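Local coordinates for outer envelope protein 64, mitochondrial (Arabidopsis thaliana, PDB 6HPG) that probably acts as an outer-membrane chaperone receptor for Hsp90-dependent protein targeting to mitochondria, represented here by its TPR domain, at residues E7-K12 with Y29-K34; D96-L101 with V112-L117. All blocks are in the same frame, centred on the assembly; numbering follows the deposited sequence.

Contact 1: E7-K12 with Y29-K34; sequences EVMKEK and YTEAIK
The helical hairpin of the tetratricopeptide repeat finds a compact example in TPR 1, where E7-K12 of helix 2-18 lies nearly antiparallel to Y29-K34 of helix 22-35, with local axes 7.8 Å apart and directions 163° apart. A small residue, A32, sits where the backbones come nearest, consistent with this spacing. Its CB meets M9 CB at 3.9 Å and is equally close to the K10 backbone N, so this methyl group sits almost on the opposing main chain. A32 also touches Y42 of helix 40-52, which links the hairpin to the next repeat.

Apolar packing continues along one flank. M9 CG is anti to its carbonyl carbon, and the chain then bends at chi2 and chi3 to lie alongside E31, both pointing the same way. It is the methylene of the glutamate that is used: E31 CG lies 3.8 Å from M9 SD. F28 and L35 of helix 22-35 add further apolar contacts to M9.

The other flank is aromatic and polar. Y29 CG is anti to the carbonyl carbon (chi1 -67°), which lets the ring end close on K10, while its OH is hydrogen-bonded to N14 OD1. The end of K10 leaves the interface, and its NZ forms a salt bridge with E7 OE1 at 3.1 Å, a weak hydrogen bond, and is also hydrogen-bonded to the backbone of a bound peptide. An apolar side chain of that peptide packs on Y29, consistent with this face of the hairpin lining part of the peptide groove. Obliquely to the ring, K10 O approaches Y29 CE1 to 3.4 Å.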
ATOM      1  N   GLU A   7      -8.332 -12.197  -9.834  1.00 17.18           N
ATOM      2  CA  GLU A   7      -8.537 -12.388  -8.399  1.00 17.12           C
ATOM      3  C   GLU A   7      -7.704 -13.579  -7.942  1.00 17.93           C
ATOM      4  O   GLU A   7      -7.143 -13.572  -6.863  1.00 18.77           O
ATOM      5  CB  GLU A   7     -10.009 -12.633  -8.069  1.00 17.98           C
ATOM      6  CG  GLU A   7     -10.239 -13.130  -6.635  1.00 20.46           C
ATOM      7  CD  GLU A   7      -9.837 -12.128  -5.563  1.00 19.05           C
ATOM      8  OE1 GLU A   7      -9.708 -12.495  -4.379  1.00 24.73           O
ATOM      9  OE2 GLU A   7      -9.659 -10.948  -5.884  1.00 19.98           O
ATOM     10  N   VAL A   8      -7.584 -14.589  -8.795  1.00 18.50           N
ATOM     11  CA  VAL A   8      -6.736 -15.749  -8.497  1.00 17.51           C
ATOM     12  C   VAL A   8      -5.292 -15.330  -8.330  1.00 19.87           C
ATOM     13  O   VAL A   8      -4.650 -15.684  -7.309  1.00 18.52           O
ATOM     14  CB  VAL A   8      -6.953 -16.897  -9.526  1.00 20.58           C
ATOM     15  CG1 VAL A   8      -5.907 -18.016  -9.392  1.00 19.47           C
ATOM     16  CG2 VAL A   8      -8.368 -17.461  -9.341  1.00 21.93           C
ATOM     17  N   MET A   9      -4.805 -14.500  -9.248  1.00 15.99           N
ATOM     18  CA  MET A   9      -3.449 -13.986  -9.158  1.00 14.98           C
ATOM     19  C   MET A   9      -3.284 -13.128  -7.874  1.00 19.19           C
ATOM     20  O   MET A   9      -2.273 -13.254  -7.160  1.00 14.51           O
ATOM     21  CB  MET A   9      -3.153 -13.157 -10.388  1.00 17.65           C
ATOM     22  CG  MET A   9      -3.184 -13.963 -11.693  1.00 19.97           C
ATOM     23  SD  MET A   9      -1.836 -15.131 -11.678  1.00 24.20           S
ATOM     24  CE  MET A   9      -2.553 -16.653 -11.171  1.00 25.45           C
ATOM     25  N   LYS A  10      -4.280 -12.289  -7.569  1.00 14.54           N
ATOM     26  CA  LYS A  10      -4.220 -11.556  -6.338  1.00 19.60           C
ATOM     27  C   LYS A  10      -4.067 -12.479  -5.157  1.00 18.67           C
ATOM     28  O   LYS A  10      -3.156 -12.282  -4.325  1.00 21.94           O
ATOM     29  CB  LYS A  10      -5.414 -10.616  -6.158  1.00 22.18           C
ATOM     30  CG  LYS A  10      -5.271  -9.748  -4.900  1.00 23.52           C
ATOM     31  CD  LYS A  10      -6.587  -9.411  -4.257  1.00 23.42           C
ATOM     32  CE  LYS A  10      -7.186 -10.629  -3.578  1.00 28.31           C
ATOM     33  NZ  LYS A  10      -8.372 -10.203  -2.767  1.00 29.74           N
ATOM     34  N   GLU A  11      -4.895 -13.517  -5.098  1.00 20.52           N
ATOM     35  CA  GLU A  11      -4.843 -14.443  -3.964  1.00 22.64           C
ATOM     36  C   GLU A  11      -3.480 -15.164  -3.858  1.00 23.81           C
ATOM     37  O   GLU A  11      -2.992 -15.372  -2.761  1.00 18.87           O
ATOM     38  CB  GLU A  11      -6.026 -15.415  -3.995  1.00 27.15           C
ATOM     39  CG  GLU A  11      -7.363 -14.657  -3.853  1.00 30.17           C
ATOM     40  CD  GLU A  11      -8.610 -15.485  -4.142  1.00 31.82           C
ATOM     41  OE1 GLU A  11      -8.496 -16.669  -4.517  1.00 29.80           O
ATOM     42  OE2 GLU A  11      -9.723 -14.933  -3.973  1.00 28.01           O
ATOM     43  N   LYS A  12      -2.848 -15.458  -4.992  1.00 21.25           N
ATOM     44  CA  LYS A  12      -1.523 -16.121  -5.034  1.00 22.64           C
ATOM     45  C   LYS A  12      -0.464 -15.147  -4.535  1.00 19.77           C
ATOM     46  O   LYS A  12       0.458 -15.504  -3.780  1.00 16.68           O
ATOM     47  CB  LYS A  12      -1.192 -16.573  -6.474  1.00 24.21           C
ATOM     48  CG  LYS A  12      -1.292 -18.068  -6.781  1.00 33.67           C
ATOM     49  CD  LYS A  12      -2.681 -18.663  -6.786  1.00 34.38           C
ATOM     50  CE  LYS A  12      -2.748 -19.917  -7.655  1.00 43.92           C
ATOM     51  NZ  LYS A  12      -2.659 -19.678  -9.141  1.00 47.37           N
ATOM     52  N   TYR A  29       1.018  -9.965  -8.360  1.00 14.12           N
ATOM     53  CA  TYR A  29       0.224  -8.765  -8.303  1.00 13.16           C
ATOM     54  C   TYR A  29       0.340  -8.028  -9.604  1.00 14.72           C
ATOM     55  O   TYR A  29      -0.649  -7.442 -10.077  1.00 12.67           O
ATOM     56  CB  TYR A  29       0.619  -7.894  -7.118  1.00 13.56           C
ATOM     57  CG  TYR A  29       0.331  -8.454  -5.708  1.00 14.94           C
ATOM     58  CD1 TYR A  29      -0.868  -9.094  -5.393  1.00 15.85           C
ATOM     59  CD2 TYR A  29       1.233  -8.262  -4.680  1.00 16.09           C
ATOM     60  CE1 TYR A  29      -1.134  -9.532  -4.095  1.00 14.49           C
ATOM     61  CE2 TYR A  29       0.963  -8.687  -3.413  1.00 14.06           C
ATOM     62  CZ  TYR A  29      -0.212  -9.341  -3.123  1.00 14.57           C
ATOM     63  OH  TYR A  29      -0.450  -9.753  -1.810  1.00 15.65           O
ATOM     64  N   THR A  30       1.510  -8.112 -10.236  1.00 15.96           N
ATOM     65  CA  THR A  30       1.702  -7.521 -11.588  1.00 16.01           C
ATOM     66  C   THR A  30       0.780  -8.148 -12.630  1.00 16.84           C
ATOM     67  O   THR A  30       0.101  -7.461 -13.463  1.00 15.71           O
ATOM     68  CB  THR A  30       3.190  -7.582 -11.948  1.00 15.69           C
ATOM     69  OG1 THR A  30       3.866  -6.758 -10.999  1.00 12.53           O
ATOM     70  CG2 THR A  30       3.523  -7.093 -13.395  1.00 16.30           C
ATOM     71  N   GLU A  31       0.687  -9.448 -12.540  1.00 17.00           N
ATOM     72  CA  GLU A  31      -0.199 -10.194 -13.417  1.00 21.33           C
ATOM     73  C   GLU A  31      -1.688  -9.928 -13.132  1.00 20.00           C
ATOM     74  O   GLU A  31      -2.485  -9.861 -14.098  1.00 17.75           O
ATOM     75  CB  GLU A  31       0.105 -11.679 -13.326  1.00 19.41           C
ATOM     76  CG  GLU A  31      -0.726 -12.573 -14.225  1.00 21.57           C
ATOM     77  CD  GLU A  31      -0.394 -12.438 -15.709  1.00 22.65           C
ATOM     78  OE1 GLU A  31      -0.989 -13.179 -16.531  1.00 29.96           O
ATOM     79  OE2 GLU A  31       0.476 -11.644 -16.043  1.00 22.35           O
ATOM     80  N   ALA A  32      -2.041  -9.869 -11.834  1.00 18.09           N
ATOM     81  CA  ALA A  32      -3.351  -9.465 -11.369  1.00 16.88           C
ATOM     82  C   ALA A  32      -3.753  -8.173 -12.018  1.00 18.44           C
ATOM     83  O   ALA A  32      -4.851  -8.048 -12.572  1.00 18.80           O
ATOM     84  CB  ALA A  32      -3.350  -9.307  -9.850  1.00 22.17           C
ATOM     85  N   ILE A  33      -2.831  -7.216 -11.995  1.00 20.18           N
ATOM     86  CA  ILE A  33      -3.072  -5.853 -12.524  1.00 20.86           C
ATOM     87  C   ILE A  33      -3.119  -5.850 -14.052  1.00 21.74           C
ATOM     88  O   ILE A  33      -3.926  -5.113 -14.644  1.00 22.01           O
ATOM     89  CB  ILE A  33      -1.995  -4.885 -11.984  1.00 22.34           C
ATOM     90  CG1 ILE A  33      -2.241  -4.626 -10.499  1.00 20.60           C
ATOM     91  CG2 ILE A  33      -1.827  -3.591 -12.788  1.00 19.03           C
ATOM     92  CD1 ILE A  33      -1.035  -3.960  -9.881  1.00 19.88           C
ATOM     93  N   LYS A  34      -2.271  -6.664 -14.690  1.00 20.68           N
ATOM     94  CA  LYS A  34      -2.320  -6.783 -16.159  1.00 21.81           C
ATOM     95  C   LYS A  34      -3.663  -7.358 -16.636  1.00 20.32           C
ATOM     96  O   LYS A  34      -4.205  -6.958 -17.670  1.00 22.48           O
ATOM     97  CB  LYS A  34      -1.124  -7.586 -16.681  1.00 23.50           C
ATOM     98  CG  LYS A  34      -1.122  -7.757 -18.195  1.00 27.94           C
ATOM     99  CD  LYS A  34       0.001  -8.664 -18.597  1.00 32.49           C
ATOM    100  CE  LYS A  34       0.396  -8.524 -20.059  1.00 39.40           C
ATOM    101  NZ  LYS A  34       1.769  -7.927 -20.163  1.00 47.89           N
TER

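Contact 2: D96-L101 with V112-L117; sequences DFRHAL and VAEKRL
Packing of a terminal helix against the last repeat, as capping helices do in TPR domains, is illustrated by D96-L101 of TPR 3 and V112-L117 of helix 108-118. The segments run roughly antiparallel, 149° apart, with axes separated by 9.8 Å, and side chains bridge the gap.

F97 is the centrepiece. Its ring receives A113 CB over one face in a CH-pi contact, the methyl carbon 3.3 Å from the centroid and just 3° off the normal, so all six ring carbons lie at similar distances from it. L117 crosses the phenylalanine at about a right angle and brings CD1 to 3.7 Å from F97 CD2. An alanine here, lacking the ring that A113 CB and L117 CD1 rest on, would probably loosen the hold of the terminal helix.

E114 extends beyond CG and reaches across the more exposed flank. Its carboxylate meets L101 tip to tip, OE1 lying 3.4 Å from L101 CD1, while E114 OE2 comes to 3.0 Å from R98 CG, a tight approach. E114 OE2 lies at the edge of the R98 guanidinium, near its plane, with the two planar groups turned 74° apart. At 4.0 Å from R98 NE it is beyond a salt bridge, and the attraction is probably only long-range.

Helix 74-86 packs against both helices: its E85 touches F97 and L117 and forms a salt bridge with R116, tying three helices together.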
ATOM      1  N   ASP A  96      -0.102  12.324   4.310  1.00 23.33           N
ATOM      2  CA  ASP A  96      -0.717  11.047   4.033  1.00 22.67           C
ATOM      3  C   ASP A  96      -1.169  10.383   5.331  1.00 20.79           C
ATOM      4  O   ASP A  96      -2.281   9.852   5.386  1.00 17.25           O
ATOM      5  CB  ASP A  96       0.234  10.096   3.321  1.00 23.66           C
ATOM      6  CG  ASP A  96       0.469  10.433   1.888  1.00 26.84           C
ATOM      7  OD1 ASP A  96      -0.337  11.122   1.212  1.00 24.03           O
ATOM      8  OD2 ASP A  96       1.509   9.922   1.420  1.00 26.46           O
ATOM      9  N   PHE A  97      -0.345  10.429   6.381  1.00 19.18           N
ATOM     10  CA  PHE A  97      -0.775   9.819   7.625  1.00 20.76           C
ATOM     11  C   PHE A  97      -2.006  10.617   8.173  1.00 20.59           C
ATOM     12  O   PHE A  97      -2.880  10.045   8.812  1.00 23.85           O
ATOM     13  CB  PHE A  97       0.376   9.684   8.650  1.00 23.16           C
ATOM     14  CG  PHE A  97       1.358   8.543   8.355  1.00 27.91           C
ATOM     15  CD1 PHE A  97       0.948   7.207   8.373  1.00 23.80           C
ATOM     16  CD2 PHE A  97       2.724   8.811   8.121  1.00 26.38           C
ATOM     17  CE1 PHE A  97       1.859   6.180   8.101  1.00 28.61           C
ATOM     18  CE2 PHE A  97       3.633   7.783   7.852  1.00 22.93           C
ATOM     19  CZ  PHE A  97       3.203   6.470   7.835  1.00 23.11           C
ATOM     20  N   ARG A  98      -2.083  11.924   7.893  1.00 22.07           N
ATOM     21  CA  ARG A  98      -3.218  12.741   8.374  1.00 19.86           C
ATOM     22  C   ARG A  98      -4.467  12.402   7.626  1.00 19.62           C
ATOM     23  O   ARG A  98      -5.537  12.269   8.221  1.00 16.78           O
ATOM     24  CB  ARG A  98      -2.896  14.217   8.341  1.00 20.79           C
ATOM     25  CG  ARG A  98      -2.098  14.653   9.587  1.00 22.31           C
ATOM     26  CD  ARG A  98      -1.505  16.023   9.398  1.00 23.67           C
ATOM     27  NE  ARG A  98      -0.748  16.477  10.561  1.00 23.72           N
ATOM     28  CZ  ARG A  98       0.159  17.455  10.547  1.00 24.07           C
ATOM     29  NH1 ARG A  98       0.446  18.122   9.434  1.00 27.74           N
ATOM     30  NH2 ARG A  98       0.772  17.805  11.678  1.00 24.21           N
ATOM     31  N   HIS A  99      -4.331  12.193   6.310  1.00 23.95           N
ATOM     32  CA  HIS A  99      -5.473  11.828   5.516  1.00 21.86           C
ATOM     33  C   HIS A  99      -6.049  10.434   5.803  1.00 22.80           C
ATOM     34  O   HIS A  99      -7.275  10.239   5.710  1.00 21.47           O
ATOM     35  CB  HIS A  99      -5.208  11.953   4.022  1.00 24.65           C
ATOM     36  CG  HIS A  99      -6.466  12.068   3.239  1.00 26.85           C
ATOM     37  ND1 HIS A  99      -7.289  13.174   3.332  1.00 34.64           N
ATOM     38  CD2 HIS A  99      -7.083  11.206   2.402  1.00 30.27           C
ATOM     39  CE1 HIS A  99      -8.339  13.008   2.548  1.00 31.69           C
ATOM     40  NE2 HIS A  99      -8.238  11.823   1.973  1.00 33.23           N
ATOM     41  N   ALA A 100      -5.185   9.481   6.133  1.00 20.20           N
ATOM     42  CA  ALA A 100      -5.643   8.168   6.540  1.00 21.24           C
ATOM     43  C   ALA A 100      -6.556   8.272   7.746  1.00 19.31           C
ATOM     44  O   ALA A 100      -7.495   7.472   7.876  1.00 16.96           O
ATOM     45  CB  ALA A 100      -4.472   7.277   6.890  1.00 23.63           C
ATOM     46  N   LEU A 101      -6.232   9.204   8.659  1.00 23.49           N
ATOM     47  CA  LEU A 101      -7.029   9.430   9.885  1.00 22.51           C
ATOM     48  C   LEU A 101      -8.337  10.154   9.615  1.00 20.96           C
ATOM     49  O   LEU A 101      -9.305  10.006  10.372  1.00 19.10           O
ATOM     50  CB  LEU A 101      -6.213  10.149  10.959  1.00 25.49           C
ATOM     51  CG  LEU A 101      -5.115   9.316  11.616  1.00 26.55           C
ATOM     52  CD1 LEU A 101      -4.109  10.181  12.340  1.00 29.18           C
ATOM     53  CD2 LEU A 101      -5.633   8.240  12.567  1.00 25.57           C
ATOM     54  N   VAL A 112       0.500   6.485  15.614  1.00 27.46           N
ATOM     55  CA  VAL A 112       1.895   6.218  15.999  1.00 26.69           C
ATOM     56  C   VAL A 112       2.806   7.025  15.088  1.00 26.91           C
ATOM     57  O   VAL A 112       3.703   7.707  15.577  1.00 26.20           O
ATOM     58  CB  VAL A 112       2.251   4.687  15.963  1.00 32.61           C
ATOM     59  CG1 VAL A 112       3.754   4.425  16.077  1.00 29.86           C
ATOM     60  CG2 VAL A 112       1.529   3.929  17.064  1.00 28.40           C
ATOM     61  N   ALA A 113       2.543   6.993  13.776  1.00 28.90           N
ATOM     62  CA  ALA A 113       3.372   7.720  12.809  1.00 30.77           C
ATOM     63  C   ALA A 113       3.373   9.238  13.014  1.00 28.30           C
ATOM     64  O   ALA A 113       4.404   9.859  12.845  1.00 22.79           O
ATOM     65  CB  ALA A 113       2.932   7.429  11.377  1.00 37.28           C
ATOM     66  N   GLU A 114       2.210   9.819  13.310  1.00 24.28           N
ATOM     67  CA  GLU A 114       2.093  11.264  13.543  1.00 24.32           C
ATOM     68  C   GLU A 114       2.993  11.713  14.695  1.00 23.16           C
ATOM     69  O   GLU A 114       3.743  12.674  14.558  1.00 28.81           O
ATOM     70  CB  GLU A 114       0.644  11.650  13.857  1.00 25.06           C
ATOM     71  CG  GLU A 114      -0.269  11.790  12.642  1.00 28.26           C
ATOM     72  CD  GLU A 114      -1.616  12.387  13.023  1.00 35.62           C
ATOM     73  OE1 GLU A 114      -2.080  12.164  14.179  1.00 28.58           O
ATOM     74  OE2 GLU A 114      -2.197  13.099  12.164  1.00 32.43           O
ATOM     75  N   LYS A 115       2.930  10.976  15.795  1.00 25.55           N
ATOM     76  CA  LYS A 115       3.768  11.204  17.007  1.00 30.64           C
ATOM     77  C   LYS A 115       5.291  11.133  16.731  1.00 30.85           C
ATOM     78  O   LYS A 115       6.050  11.993  17.161  1.00 30.79           O
ATOM     79  CB  LYS A 115       3.374  10.157  18.036  1.00 32.01           C
ATOM     80  CG  LYS A 115       3.988  10.257  19.414  1.00 33.30           C
ATOM     81  CD  LYS A 115       3.100   9.469  20.362  1.00 35.14           C
ATOM     82  CE  LYS A 115       3.864   8.757  21.453  1.00 38.88           C
ATOM     83  NZ  LYS A 115       4.160   9.663  22.585  1.00 36.36           N
ATOM     84  N   ARG A 116       5.717  10.118  15.995  1.00 33.16           N
ATOM     85  CA  ARG A 116       7.109   9.981  15.568  1.00 31.59           C
ATOM     86  C   ARG A 116       7.503  11.110  14.602  1.00 36.10           C
ATOM     87  O   ARG A 116       8.589  11.706  14.712  1.00 35.84           O
ATOM     88  CB  ARG A 116       7.307   8.588  14.964  1.00 31.00           C
ATOM     89  CG  ARG A 116       8.696   8.237  14.500  1.00 33.48           C
ATOM     90  CD  ARG A 116       8.766   6.810  13.945  1.00 36.87           C
ATOM     91  NE  ARG A 116       7.922   6.677  12.753  1.00 38.58           N
ATOM     92  CZ  ARG A 116       6.774   5.994  12.681  1.00 38.31           C
ATOM     93  NH1 ARG A 116       6.302   5.297  13.721  1.00 41.18           N
ATOM     94  NH2 ARG A 116       6.081   6.012  11.548  1.00 28.89           N
ATOM     95  N   LEU A 117       6.623  11.434  13.666  1.00 35.49           N
ATOM     96  CA  LEU A 117       6.933  12.505  12.701  1.00 36.18           C
ATOM     97  C   LEU A 117       6.975  13.920  13.318  1.00 44.50           C
ATOM     98  O   LEU A 117       7.682  14.789  12.804  1.00 32.48           O
ATOM     99  CB  LEU A 117       5.930  12.500  11.551  1.00 33.64           C
ATOM    100  CG  LEU A 117       6.077  11.361  10.563  1.00 34.61           C
ATOM    101  CD1 LEU A 117       4.890  11.391   9.614  1.00 27.88           C
ATOM    102  CD2 LEU A 117       7.403  11.484   9.826  1.00 36.43           C
TER

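Overall arrangement
Contacts 1 and 2 show one principle, the antiparallel pairing of successive helices, applied near the two ends of an all-helical domain. They come in series along the chain: contact 1 joins helices 2-18 and 22-35 and is complete before contact 2 joins helices 90-103 and 108-118. They share no helix. Their centres are 30 Å apart on opposite sides of the chain's centre, and their nearest atoms remain about 18 Å from each other. Helices 40-52, 56-69 and 74-86 come between them in sequence. Contact 1 thus belongs to the opening repeat, beside the bound peptide, whereas contact 2 fastens the final helix to the closing repeat.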